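Local structure of chitinase (Thermococcus chitonophagus, 5XSW) at residues A[181-186]-A[205-210]; A[211-216]-A[249-254]; A[241-246]-A[278-283]; A[332-337]-A[373-378]. The protein probably hydrolyses chitin as an endochitinase, this chain being the C-terminal part of the longer protein, with a short N-acetylglucosamine glycan bound. All coordinates share one frame; numbering follows the deposited sequence.

Interaction 1. Residues A[181-186]-A[205-210]; sequences MWVPNK and FLMALA
Met-207 sends its thioether out from helix 203-214 over the backbone and side chain of the loop that follows strand 179-181. Its CG lies beside the backbone N, anti to the carbonyl carbon (chi1 -74°), and the chain bends again at both later torsions. The terminal methyl therefore folds back across the loop, with CE 3.4 Å from the carbonyl O of Trp-182 and 3.8 Å from CG2 of Val-183. The two side chains of Met-207 and Val-183 cross at about a right angle, and the Met-207 sulphur is also close to the valine methyl, with SD 4.1 Å from Val-183 CG2. Met-181 comes in beside this pair with a similarly bent chain. Its methyl CE sits 3.6 Å from the backbone O of Met-207 and 4.2 Å from Met-207 CB, with Met-207 CE only slightly farther. The Met-207 O is not left to this carbon contact, because it accepts a hydrogen bond from Thr-217 OG1. Packing round this one helical residue is thus apolar, with carbonyl oxygens touched by methyl groups. Met-207, Met-181 at the strand's end and Val-183 in the loop are all buried. Beyond the contact, Met-181 and Trp-182 make backbone hydrogen bonds to Ala-167 and Thr-217, respectively. Val-183 leans on Ala-189 of helix 186-199, and Met-207 reaches both Leu-192 of that helix and Met-385 of helix 374-386, so the contact fastens the loop to helix 203-214 with both further helices packing against Met-207.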
# COMPACT_ATOMS: atom_id res chain seq x y z
N MET A 181 2.98 22.03 22.54
CA MET A 181 3.85 21.12 21.76
C MET A 181 5.03 20.67 22.60
O MET A 181 5.55 21.46 23.41
CB MET A 181 4.33 21.85 20.49
CG MET A 181 3.18 22.42 19.65
SD MET A 181 1.91 21.15 19.16
CE MET A 181 2.89 20.04 18.13
N TRP A 182 5.45 19.42 22.43
CA TRP A 182 6.63 18.91 23.15
C TRP A 182 7.26 17.83 22.31
O TRP A 182 6.60 17.18 21.45
CB TRP A 182 6.29 18.40 24.58
CG TRP A 182 5.90 16.95 24.65
CD1 TRP A 182 4.86 16.35 23.95
CD2 TRP A 182 6.48 15.93 25.45
NE1 TRP A 182 4.78 15.02 24.28
CE2 TRP A 182 5.75 14.74 25.21
CE3 TRP A 182 7.55 15.90 26.38
CZ2 TRP A 182 6.07 13.53 25.82
CZ3 TRP A 182 7.87 14.68 26.98
CH2 TRP A 182 7.13 13.52 26.70
N VAL A 183 8.55 17.66 22.50
CA VAL A 183 9.33 16.68 21.78
C VAL A 183 9.54 15.51 22.75
O VAL A 183 10.21 15.69 23.77
CB VAL A 183 10.69 17.28 21.34
CG1 VAL A 183 11.60 16.15 20.85
CG2 VAL A 183 10.47 18.40 20.24
N PRO A 184 8.98 14.32 22.45
CA PRO A 184 9.07 13.22 23.44
C PRO A 184 10.49 12.80 23.83
O PRO A 184 10.72 12.46 24.98
CB PRO A 184 8.36 12.04 22.73
CG PRO A 184 7.31 12.75 21.86
CD PRO A 184 8.05 13.98 21.34
N ASN A 185 11.43 12.77 22.88
CA ASN A 185 12.82 12.47 23.25
C ASN A 185 13.74 12.91 22.14
O ASN A 185 13.29 13.31 21.06
CB ASN A 185 13.02 10.97 23.53
CG ASN A 185 12.69 10.09 22.32
OD1 ASN A 185 13.39 10.11 21.32
ND2 ASN A 185 11.67 9.22 22.45
N LYS A 186 15.04 12.84 22.41
CA LYS A 186 16.01 13.44 21.53
C LYS A 186 16.24 12.56 20.33
O LYS A 186 16.78 13.04 19.33
CB LYS A 186 17.34 13.66 22.30
CG LYS A 186 17.96 12.32 22.73
CD LYS A 186 19.30 12.56 23.49
CE LYS A 186 19.13 13.15 24.87
NZ LYS A 186 20.42 12.88 25.64
N PHE A 205 6.11 21.10 10.77
CA PHE A 205 4.99 20.48 10.03
C PHE A 205 4.85 19.01 10.54
O PHE A 205 3.75 18.55 10.81
CB PHE A 205 5.23 20.50 8.53
CG PHE A 205 4.13 19.78 7.77
CD1 PHE A 205 2.94 20.44 7.53
CD2 PHE A 205 4.28 18.44 7.38
CE1 PHE A 205 1.86 19.79 6.87
CE2 PHE A 205 3.21 17.75 6.73
CZ PHE A 205 2.01 18.46 6.48
N LEU A 206 5.96 18.27 10.63
CA LEU A 206 5.88 16.85 11.13
C LEU A 206 5.39 16.82 12.57
O LEU A 206 4.63 15.93 12.96
CB LEU A 206 7.25 16.13 11.05
CG LEU A 206 7.66 15.81 9.60
CD1 LEU A 206 9.01 15.11 9.50
CD2 LEU A 206 6.60 14.87 8.90
N MET A 207 5.74 17.84 13.34
CA MET A 207 5.29 17.96 14.75
C MET A 207 3.76 18.13 14.81
O MET A 207 3.04 17.49 15.60
CB MET A 207 5.98 19.16 15.45
CG MET A 207 7.46 18.90 15.79
SD MET A 207 7.69 17.89 17.31
CE MET A 207 7.04 18.96 18.61
N ALA A 208 3.29 19.02 13.96
CA ALA A 208 1.89 19.34 13.88
C ALA A 208 1.12 18.09 13.43
O ALA A 208 0.02 17.82 13.92
CB ALA A 208 1.65 20.48 12.84
N LEU A 209 1.71 17.38 12.47
CA LEU A 209 1.05 16.24 11.87
C LEU A 209 0.90 15.15 12.96
O LEU A 209 -0.17 14.59 13.14
CB LEU A 209 1.84 15.70 10.68
CG LEU A 209 1.18 14.47 9.98
CD1 LEU A 209 -0.28 14.75 9.46
CD2 LEU A 209 2.06 14.01 8.82
N ALA A 210 1.97 14.88 13.71
CA ALA A 210 1.88 13.83 14.75
C ALA A 210 0.87 14.23 15.83
O ALA A 210 0.22 13.36 16.45
CB ALA A 210 3.27 13.55 15.38

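Interaction 2. Residues A[211-216]-A[249-254]; sequences AKENWG and IFQVES. With NAG (2-acetamido-2-deoxy-beta-D-glucopyranose), chain C; NDG (2-acetamido-2-deoxy-alpha-D-glucopyranose), chain B; GOL (glycerol), chain I; PO4 (phosphate ion), chain M.
Glu-213, near the C-terminal end of helix 203-214, carries a contact that lines the glycan pocket. Its CB packs 3.5 Å from Ile-249 O, and its CG lies the same 3.5 Å from Phe-250 O. CG stands beside the backbone N (chi1 -71°) and the chain bends once more at CD (chi2 -70°). At the tip the oxygens divide their work: OE2 is 3.3 Å from Gln-251 CB and accepts a hydrogen bond from NAG O4 at 2.6 Å. OE1 takes a hydrogen bond from O3 of a glycerol, probably from the crystallisation liquor, at 2.5 Å, and is also bonded to His-374 NE2. An alanine here would probably leave NAG O4 and His-374 NE2 without their carboxylate partner and open a gap beside Phe-250 O. The backbone O of Glu-213 takes part too, accepting from NAG N2 at 2.7 Å, while Lys-212 NZ donates to O3 of the neighbouring NDG. Gln-251 grips the same NAG from the facing loop, as its OE1 accepts from NAG O3 at 2.7 Å. The side chains of Asn-214 and Gln-251 cross at about a right angle with their amide planes 55° apart; Asn-214 OD1 is bonded to Gln-242 N. Farther along the chain Gly-216, without a side chain, lets Ile-249 CG2 settle 3.6 Å from its CA.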
# COMPACT_ATOMS: atom_id res chain seq x y z
N ALA A 211 0.78 15.53 16.13
CA ALA A 211 -0.11 15.97 17.20
C ALA A 211 -1.59 15.68 16.81
O ALA A 211 -2.41 15.15 17.60
CB ALA A 211 0.11 17.48 17.48
N LYS A 212 -1.93 16.02 15.56
CA LYS A 212 -3.28 15.77 15.03
C LYS A 212 -3.55 14.26 14.96
O LYS A 212 -4.62 13.79 15.40
CB LYS A 212 -3.44 16.42 13.63
CG LYS A 212 -4.76 16.03 12.92
CD LYS A 212 -5.98 16.45 13.78
CE LYS A 212 -7.15 15.52 13.54
NZ LYS A 212 -8.33 15.76 14.40
N GLU A 213 -2.60 13.51 14.41
CA GLU A 213 -2.83 12.07 14.15
C GLU A 213 -2.97 11.24 15.41
O GLU A 213 -3.79 10.30 15.44
CB GLU A 213 -1.69 11.47 13.33
CG GLU A 213 -1.73 11.98 11.85
CD GLU A 213 -2.89 11.44 11.04
OE1 GLU A 213 -2.98 11.86 9.86
OE2 GLU A 213 -3.65 10.54 11.55
N ASN A 214 -2.14 11.52 16.43
CA ASN A 214 -2.19 10.68 17.64
C ASN A 214 -1.54 11.34 18.84
O ASN A 214 -0.92 10.66 19.66
CB ASN A 214 -1.49 9.33 17.31
CG ASN A 214 -1.69 8.22 18.37
OD1 ASN A 214 -2.59 8.27 19.21
ND2 ASN A 214 -0.80 7.20 18.32
N TRP A 215 -1.66 12.65 18.93
CA TRP A 215 -1.14 13.38 20.09
C TRP A 215 0.34 13.02 20.30
O TRP A 215 0.80 12.97 21.43
CB TRP A 215 -1.95 13.00 21.37
CG TRP A 215 -3.26 13.71 21.53
CD1 TRP A 215 -4.53 13.22 21.15
CD2 TRP A 215 -3.48 15.05 22.02
NE1 TRP A 215 -5.48 14.15 21.50
CE2 TRP A 215 -4.88 15.28 22.00
CE3 TRP A 215 -2.64 16.06 22.52
CZ2 TRP A 215 -5.46 16.47 22.47
CZ3 TRP A 215 -3.22 17.26 22.99
CH2 TRP A 215 -4.63 17.47 22.92
N GLY A 216 1.09 12.76 19.24
CA GLY A 216 2.45 12.21 19.46
C GLY A 216 3.37 13.26 20.08
O GLY A 216 4.28 12.94 20.84
N ILE A 249 2.87 7.44 15.87
CA ILE A 249 2.32 8.75 16.18
C ILE A 249 1.92 9.49 14.90
O ILE A 249 1.17 10.43 14.99
CB ILE A 249 3.30 9.60 16.98
CG1 ILE A 249 4.65 9.78 16.24
CG2 ILE A 249 3.63 8.93 18.39
CD1 ILE A 249 5.61 10.84 16.98
N PHE A 250 2.41 9.07 13.75
CA PHE A 250 2.00 9.65 12.42
C PHE A 250 0.84 8.92 11.76
O PHE A 250 0.34 9.36 10.72
CB PHE A 250 3.21 9.60 11.48
CG PHE A 250 4.33 10.51 11.96
CD1 PHE A 250 4.18 11.91 11.84
CD2 PHE A 250 5.44 9.96 12.62
CE1 PHE A 250 5.20 12.78 12.30
CE2 PHE A 250 6.50 10.82 13.12
CZ PHE A 250 6.38 12.22 12.93
N GLN A 251 0.47 7.76 12.33
CA GLN A 251 -0.68 6.93 11.81
C GLN A 251 -0.47 6.57 10.37
O GLN A 251 -1.35 6.71 9.53
CB GLN A 251 -2.02 7.65 12.01
CG GLN A 251 -2.29 7.87 13.55
CD GLN A 251 -2.81 6.55 14.20
OE1 GLN A 251 -3.97 6.18 13.96
NE2 GLN A 251 -1.96 5.82 14.95
N VAL A 252 0.74 6.12 10.08
CA VAL A 252 1.03 5.59 8.76
C VAL A 252 0.52 4.11 8.73
O VAL A 252 1.02 3.30 9.51
CB VAL A 252 2.55 5.59 8.44
CG1 VAL A 252 2.79 4.87 7.07
CG2 VAL A 252 3.12 7.07 8.40
N GLU A 253 -0.38 3.78 7.81
CA GLU A 253 -0.91 2.39 7.69
C GLU A 253 -0.04 1.48 6.87
O GLU A 253 0.80 1.94 6.07
CB GLU A 253 -2.33 2.45 7.08
CG GLU A 253 -3.25 3.19 8.02
CD GLU A 253 -4.72 3.16 7.57
OE1 GLU A 253 -5.13 2.16 6.95
OE2 GLU A 253 -5.44 4.15 7.81
N SER A 254 -0.25 0.16 7.00
CA SER A 254 0.62 -0.72 6.27
C SER A 254 0.49 -0.64 4.74
O SER A 254 1.48 -0.90 4.08
CB SER A 254 0.46 -2.19 6.73
OG SER A 254 -0.77 -2.72 6.34
C1 NAG C . -7.11 10.56 14.65
C2 NAG C . -6.76 9.15 14.35
C3 NAG C . -6.07 9.03 13.00
C4 NAG C . -6.84 9.70 11.89
C5 NAG C . -7.09 11.10 12.27
C6 NAG C . -7.93 11.74 11.19
C7 NAG C . -6.16 7.45 16.12
C8 NAG C . -5.16 6.97 17.20
N2 NAG C . -5.89 8.64 15.42
O3 NAG C . -5.84 7.66 12.63
O4 NAG C . -6.04 9.79 10.69
O5 NAG C . -7.84 11.18 13.53
O6 NAG C . -8.20 13.02 11.74
O7 NAG C . -7.19 6.84 15.82
C1 NDG B . -9.88 13.10 18.46
C2 NDG B . -9.93 13.53 17.00
C3 NDG B . -9.45 12.47 16.07
C4 NDG B . -8.11 11.85 16.45
C5 NDG B . -8.14 11.40 17.92
C6 NDG B . -6.75 11.06 18.44
C7 NDG B . -11.68 15.19 16.34
C8 NDG B . -13.16 15.55 15.94
O5 NDG B . -8.57 12.47 18.79
O3 NDG B . -9.34 13.08 14.76
O4 NDG B . -7.96 10.60 15.78
O6 NDG B . -6.84 10.49 19.75
O7 NDG B . -10.79 16.02 16.33
N2 NDG B . -11.32 13.86 16.69
O1 NDG B . -10.81 12.13 18.70
C1 GOL I . -5.01 8.08 6.57
O1 GOL I . -4.05 7.65 5.63
C2 GOL I . -4.26 8.05 7.87
O2 GOL I . -3.56 6.81 8.02
C3 GOL I . -3.46 9.33 8.09
O3 GOL I . -4.28 10.49 8.19
P PO4 M . -4.03 -1.75 5.19
O1 PO4 M . -3.01 -0.97 5.95
O2 PO4 M . -5.19 -1.97 6.12
O3 PO4 M . -3.56 -3.13 4.82
O4 PO4 M . -4.43 -0.92 4.03

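Interaction 3. Residues A[241-246]-A[278-283]; sequences VQIDHP and MKVSLD. With NAG (2-acetamido-2-deoxy-beta-D-glucopyranose), chain C; PO4 (phosphate ion), chain F.
The imidazole of His-245, whose residue also meets Lys-279 through its carbonyl, carries Gln-242 OE1 at its edge and in its plane, while the acetyl methyl of NAG approaches obliquely and His-245 ND1 is bonded to Asp-247 N. These residues bound a type I beta turn, Gln-242 to His-245, that presents Ile-243 to the loop after helix 274-278. CG1 of Ile-243, anti to the backbone N (chi1 -164°), lies 3.5 Å from the carbonyl C of Ser-281. Beyond it CD1 meets Val-280 CG2 at 3.8 Å, the two side chains crossing at about a right angle, and CG2 is 4.1 Å from Leu-282 CG. An alanine here would probably open a gap between Val-280 and Leu-282 and leave the Ser-281 backbone less covered. The extended Lys-279 chain brings its CE to 3.3 Å from Asp-244 O. Phosphate, probably from the crystallisation liquor, is bound by the N-H groups of Ile-243 and Asp-244. Water links the polar backbone: one molecule donates to Ile-243 O and His-245 O, both at 2.7 Å, and accepts from Val-280 N at 3.0 Å.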
# COMPACT_ATOMS: atom_id res chain seq x y z
N VAL A 241 -1.56 10.40 23.87
CA VAL A 241 -1.12 9.53 22.79
C VAL A 241 -1.59 8.06 22.99
O VAL A 241 -1.60 7.54 24.12
CB VAL A 241 0.43 9.59 22.71
CG1 VAL A 241 1.07 9.06 24.01
CG2 VAL A 241 0.97 8.72 21.53
N GLN A 242 -1.96 7.36 21.92
CA GLN A 242 -2.11 5.88 22.03
C GLN A 242 -0.76 5.33 21.67
O GLN A 242 -0.46 5.12 20.48
CB GLN A 242 -3.22 5.32 21.10
CG GLN A 242 -4.59 5.90 21.47
CD GLN A 242 -5.72 5.56 20.48
OE1 GLN A 242 -5.64 4.59 19.71
NE2 GLN A 242 -6.75 6.35 20.50
N ILE A 243 0.08 5.10 22.67
CA ILE A 243 1.51 4.96 22.41
C ILE A 243 1.84 3.61 21.83
O ILE A 243 2.91 3.41 21.23
CB ILE A 243 2.37 5.21 23.73
CG1 ILE A 243 3.86 5.45 23.39
CG2 ILE A 243 2.32 3.93 24.65
CD1 ILE A 243 4.18 6.79 22.82
N ASP A 244 0.97 2.62 22.04
CA ASP A 244 1.22 1.31 21.46
C ASP A 244 0.53 1.05 20.11
O ASP A 244 0.50 -0.06 19.60
CB ASP A 244 0.79 0.23 22.43
CG ASP A 244 1.56 0.35 23.75
OD1 ASP A 244 2.82 0.46 23.71
OD2 ASP A 244 0.90 0.46 24.77
N HIS A 245 -0.05 2.08 19.53
CA HIS A 245 -0.73 1.90 18.23
C HIS A 245 0.26 1.45 17.16
O HIS A 245 1.32 2.04 17.00
CB HIS A 245 -1.41 3.20 17.83
CG HIS A 245 -2.49 3.01 16.81
ND1 HIS A 245 -2.21 2.55 15.54
CD2 HIS A 245 -3.84 3.16 16.88
CE1 HIS A 245 -3.34 2.48 14.84
NE2 HIS A 245 -4.34 2.84 15.64
N PRO A 246 -0.04 0.36 16.44
CA PRO A 246 0.90 -0.15 15.44
C PRO A 246 1.20 0.88 14.35
O PRO A 246 2.24 0.77 13.71
CB PRO A 246 0.14 -1.35 14.79
CG PRO A 246 -0.89 -1.76 15.94
CD PRO A 246 -1.28 -0.44 16.55
N MET A 278 7.21 1.90 12.54
CA MET A 278 6.25 2.92 12.95
C MET A 278 5.88 2.83 14.45
O MET A 278 5.54 3.83 15.08
CB MET A 278 4.95 2.84 12.16
CG MET A 278 5.10 2.93 10.58
SD MET A 278 6.14 4.39 10.19
CE MET A 278 5.15 5.57 10.93
N LYS A 279 5.89 1.62 15.01
CA LYS A 279 5.30 1.45 16.34
C LYS A 279 6.31 1.84 17.46
O LYS A 279 7.31 1.17 17.67
CB LYS A 279 4.83 -0.03 16.55
CG LYS A 279 4.09 -0.24 17.94
CD LYS A 279 3.82 -1.82 18.10
CE LYS A 279 3.05 -2.10 19.41
NZ LYS A 279 3.31 -3.52 19.80
N VAL A 280 6.00 2.89 18.18
CA VAL A 280 6.90 3.40 19.20
C VAL A 280 6.41 2.84 20.54
O VAL A 280 5.62 1.91 20.55
CB VAL A 280 6.94 4.94 19.25
CG1 VAL A 280 7.60 5.54 17.94
CG2 VAL A 280 5.55 5.51 19.47
N SER A 281 6.94 3.36 21.63
CA SER A 281 6.50 2.97 22.95
C SER A 281 7.02 4.01 23.90
O SER A 281 7.65 4.95 23.50
CB SER A 281 7.03 1.58 23.33
OG SER A 281 8.42 1.61 23.51
N LEU A 282 6.74 3.84 25.17
CA LEU A 282 7.24 4.76 26.19
C LEU A 282 8.78 4.74 26.32
O LEU A 282 9.38 5.70 26.79
CB LEU A 282 6.59 4.44 27.54
CG LEU A 282 5.09 4.72 27.56
CD1 LEU A 282 4.49 4.25 28.91
CD2 LEU A 282 4.81 6.22 27.38
N ASP A 283 9.41 3.66 25.87
CA ASP A 283 10.86 3.51 25.92
C ASP A 283 11.50 4.46 24.86
O ASP A 283 11.28 4.29 23.65
CB ASP A 283 11.21 2.07 25.60
CG ASP A 283 12.70 1.73 25.85
OD1 ASP A 283 13.54 2.63 25.94
OD2 ASP A 283 13.02 0.54 25.89
C1 NAG C . -7.11 10.56 14.65
C2 NAG C . -6.76 9.15 14.35
C3 NAG C . -6.07 9.03 13.00
C4 NAG C . -6.84 9.70 11.89
C5 NAG C . -7.09 11.10 12.27
C6 NAG C . -7.93 11.74 11.19
C7 NAG C . -6.16 7.45 16.12
C8 NAG C . -5.16 6.97 17.20
N2 NAG C . -5.89 8.64 15.42
O3 NAG C . -5.84 7.66 12.63
O4 NAG C . -6.04 9.79 10.69
O5 NAG C . -7.84 11.18 13.53
O6 NAG C . -8.20 13.02 11.74
O7 NAG C . -7.19 6.84 15.82
P PO4 F . -2.09 2.82 24.36
O1 PO4 F . -1.69 1.57 25.15
O2 PO4 F . -1.36 4.08 25.00
O3 PO4 F . -3.56 3.08 24.53
O4 PO4 F . -1.82 2.60 22.83
O HOH W 1 3.07 3.45 18.49
O HOH W 2 4.49 -0.15 21.94
O HOH W 3 4.99 1.61 25.96

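Interaction 4. Residues A[332-337]-A[373-378]; sequences IDFGYN and GHVPTV. With NAG (2-acetamido-2-deoxy-beta-D-glucopyranose), chain C.
The short segments of helices 327-338 and 374-386 approach to 9.3 Å between axes, with their directions 129° apart. A His-carboxylate hydrogen bond joins this helix pair at the wall of the glycan pocket: His-374 ND1 donates to Asp-333 OD2 over 2.6 Å, with an N-H...O angle of 149°. ND1 meets OD2 on its syn side, slightly out of the carboxylate plane, and OD2 lies nearly in the ring plane. Asp-333 CG stands anti to the backbone N (chi1 -175°), which carries CG toward the second helix. The acid is hemmed in by apolar carbons, since OD2 is 3.3 Å from Val-375 CG2 and OD1 is 3.6 Å from Val-378 CG1. Bonds at both ring nitrogens, ND1 to Asp-333 and NE2 to Glu-213 OE1, would hold the imidazole's rotation. Asn-337 covers one face of that ring: its CB lies 3.7 Å above the centroid in a CH-pi contact, and its amide is stacked nearly parallel to the imidazole. The amide is itself held, because Asn-337 OD1 accepts from Phe-371 N. Further along, Phe-334 CB packs against Val-375 CG2 at 3.8 Å, and this methyl also comes to the edge of the phenyl ring. The start of helix 374-386 is tied by Thr-377, whose OG1 donates to Gly-373 O at 2.7 Å from above the carbonyl plane.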
# COMPACT_ATOMS: atom_id res chain seq x y z
N ILE A 332 -0.93 18.84 0.25
CA ILE A 332 -0.11 17.73 0.72
C ILE A 332 -0.71 17.12 2.02
O ILE A 332 -0.77 15.90 2.14
CB ILE A 332 1.37 18.16 0.97
CG1 ILE A 332 2.11 18.51 -0.33
CG2 ILE A 332 2.18 17.05 1.68
CD1 ILE A 332 2.01 17.47 -1.46
N ASP A 333 -1.12 17.95 2.98
CA ASP A 333 -1.74 17.41 4.19
C ASP A 333 -3.08 16.70 3.87
O ASP A 333 -3.39 15.66 4.43
CB ASP A 333 -2.04 18.50 5.20
CG ASP A 333 -2.57 17.93 6.48
OD1 ASP A 333 -1.77 17.28 7.17
OD2 ASP A 333 -3.79 18.02 6.77
N PHE A 334 -3.89 17.29 3.02
CA PHE A 334 -5.13 16.61 2.63
C PHE A 334 -4.87 15.21 2.02
O PHE A 334 -5.54 14.25 2.35
CB PHE A 334 -5.94 17.51 1.64
CG PHE A 334 -7.21 16.87 1.13
CD1 PHE A 334 -8.33 16.75 1.96
CD2 PHE A 334 -7.26 16.39 -0.15
CE1 PHE A 334 -9.51 16.16 1.47
CE2 PHE A 334 -8.42 15.83 -0.67
CZ PHE A 334 -9.56 15.71 0.15
N GLY A 335 -3.88 15.12 1.14
CA GLY A 335 -3.49 13.89 0.47
C GLY A 335 -2.96 12.87 1.50
O GLY A 335 -3.02 11.64 1.31
N TYR A 336 -2.37 13.38 2.56
CA TYR A 336 -1.80 12.48 3.60
C TYR A 336 -2.93 11.80 4.31
O TYR A 336 -2.89 10.58 4.55
CB TYR A 336 -0.96 13.25 4.61
CG TYR A 336 -0.31 12.30 5.63
CD1 TYR A 336 0.91 11.71 5.37
CD2 TYR A 336 -0.92 12.06 6.85
CE1 TYR A 336 1.55 10.87 6.30
CE2 TYR A 336 -0.33 11.21 7.80
CZ TYR A 336 0.89 10.62 7.51
OH TYR A 336 1.47 9.80 8.45
N ASN A 337 -3.94 12.59 4.63
CA ASN A 337 -5.10 12.04 5.37
C ASN A 337 -6.12 11.29 4.46
O ASN A 337 -6.62 10.22 4.82
CB ASN A 337 -5.81 13.16 6.10
CG ASN A 337 -7.06 12.69 6.86
OD1 ASN A 337 -8.14 13.21 6.63
ND2 ASN A 337 -6.91 11.70 7.78
N GLY A 373 -11.15 17.71 11.01
CA GLY A 373 -10.54 19.04 10.87
C GLY A 373 -9.03 18.93 10.65
O GLY A 373 -8.27 19.83 11.03
N HIS A 374 -8.62 17.87 9.94
CA HIS A 374 -7.21 17.53 9.79
C HIS A 374 -6.40 18.70 9.19
O HIS A 374 -5.39 19.11 9.75
CB HIS A 374 -7.05 16.28 8.89
CG HIS A 374 -5.71 15.62 8.98
ND1 HIS A 374 -4.57 16.15 8.39
CD2 HIS A 374 -5.32 14.45 9.56
CE1 HIS A 374 -3.55 15.33 8.57
NE2 HIS A 374 -3.97 14.29 9.30
N VAL A 375 -6.83 19.21 8.03
CA VAL A 375 -6.06 20.25 7.32
C VAL A 375 -5.97 21.58 8.13
O VAL A 375 -4.86 22.06 8.39
CB VAL A 375 -6.62 20.51 5.88
CG1 VAL A 375 -5.97 21.79 5.22
CG2 VAL A 375 -6.31 19.30 5.02
N PRO A 376 -7.11 22.16 8.56
CA PRO A 376 -6.95 23.40 9.34
C PRO A 376 -6.16 23.19 10.65
O PRO A 376 -5.46 24.09 11.09
CB PRO A 376 -8.40 23.82 9.67
CG PRO A 376 -9.24 22.53 9.52
CD PRO A 376 -8.54 21.81 8.35
N THR A 377 -6.30 22.06 11.31
CA THR A 377 -5.52 21.82 12.53
C THR A 377 -4.01 21.82 12.25
O THR A 377 -3.24 22.49 12.93
CB THR A 377 -5.90 20.46 13.19
OG1 THR A 377 -7.30 20.46 13.51
CG2 THR A 377 -5.09 20.19 14.51
N VAL A 378 -3.59 21.04 11.25
CA VAL A 378 -2.17 20.84 11.01
C VAL A 378 -1.56 22.17 10.52
O VAL A 378 -0.46 22.58 10.91
CB VAL A 378 -1.95 19.70 9.97
CG1 VAL A 378 -0.50 19.68 9.49
CG2 VAL A 378 -2.30 18.29 10.65
C1 NAG C . -7.11 10.56 14.65
C2 NAG C . -6.76 9.15 14.35
C3 NAG C . -6.07 9.03 13.00
C4 NAG C . -6.84 9.70 11.89
C5 NAG C . -7.09 11.10 12.27
C6 NAG C . -7.93 11.74 11.19
C7 NAG C . -6.16 7.45 16.12
C8 NAG C . -5.16 6.97 17.20
N2 NAG C . -5.89 8.64 15.42
O3 NAG C . -5.84 7.66 12.63
O4 NAG C . -6.04 9.79 10.69
O5 NAG C . -7.84 11.18 13.53
O6 NAG C . -8.20 13.02 11.74
O7 NAG C . -7.19 6.84 15.82

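How the interactions relate
Interaction 2 lies at the centre of the set: it touches all three others and contributes five of the twelve glycan-pocket residues. Helix 203-214 runs on from interaction 1, where Ala-210 O meets Gly-216 N at 3.0 Å. Interaction 3 is tied to it by Asn-214 OD1 and Gln-242 N, 2.9 Å apart, and interaction 4 by Glu-213 OE1 and His-374 NE2 at 2.7 Å and Phe-250 O and Tyr-336 OH at 2.6 Å. Interactions 2, 3 and 4 all reach the bound NAG, whereas the side chain of Ala-208 in interaction 1 is about 12 Å from it. Leu-209 CD1 still packs 3.4 Å from His-374 CE1, beside that edge of the pocket-lining histidine.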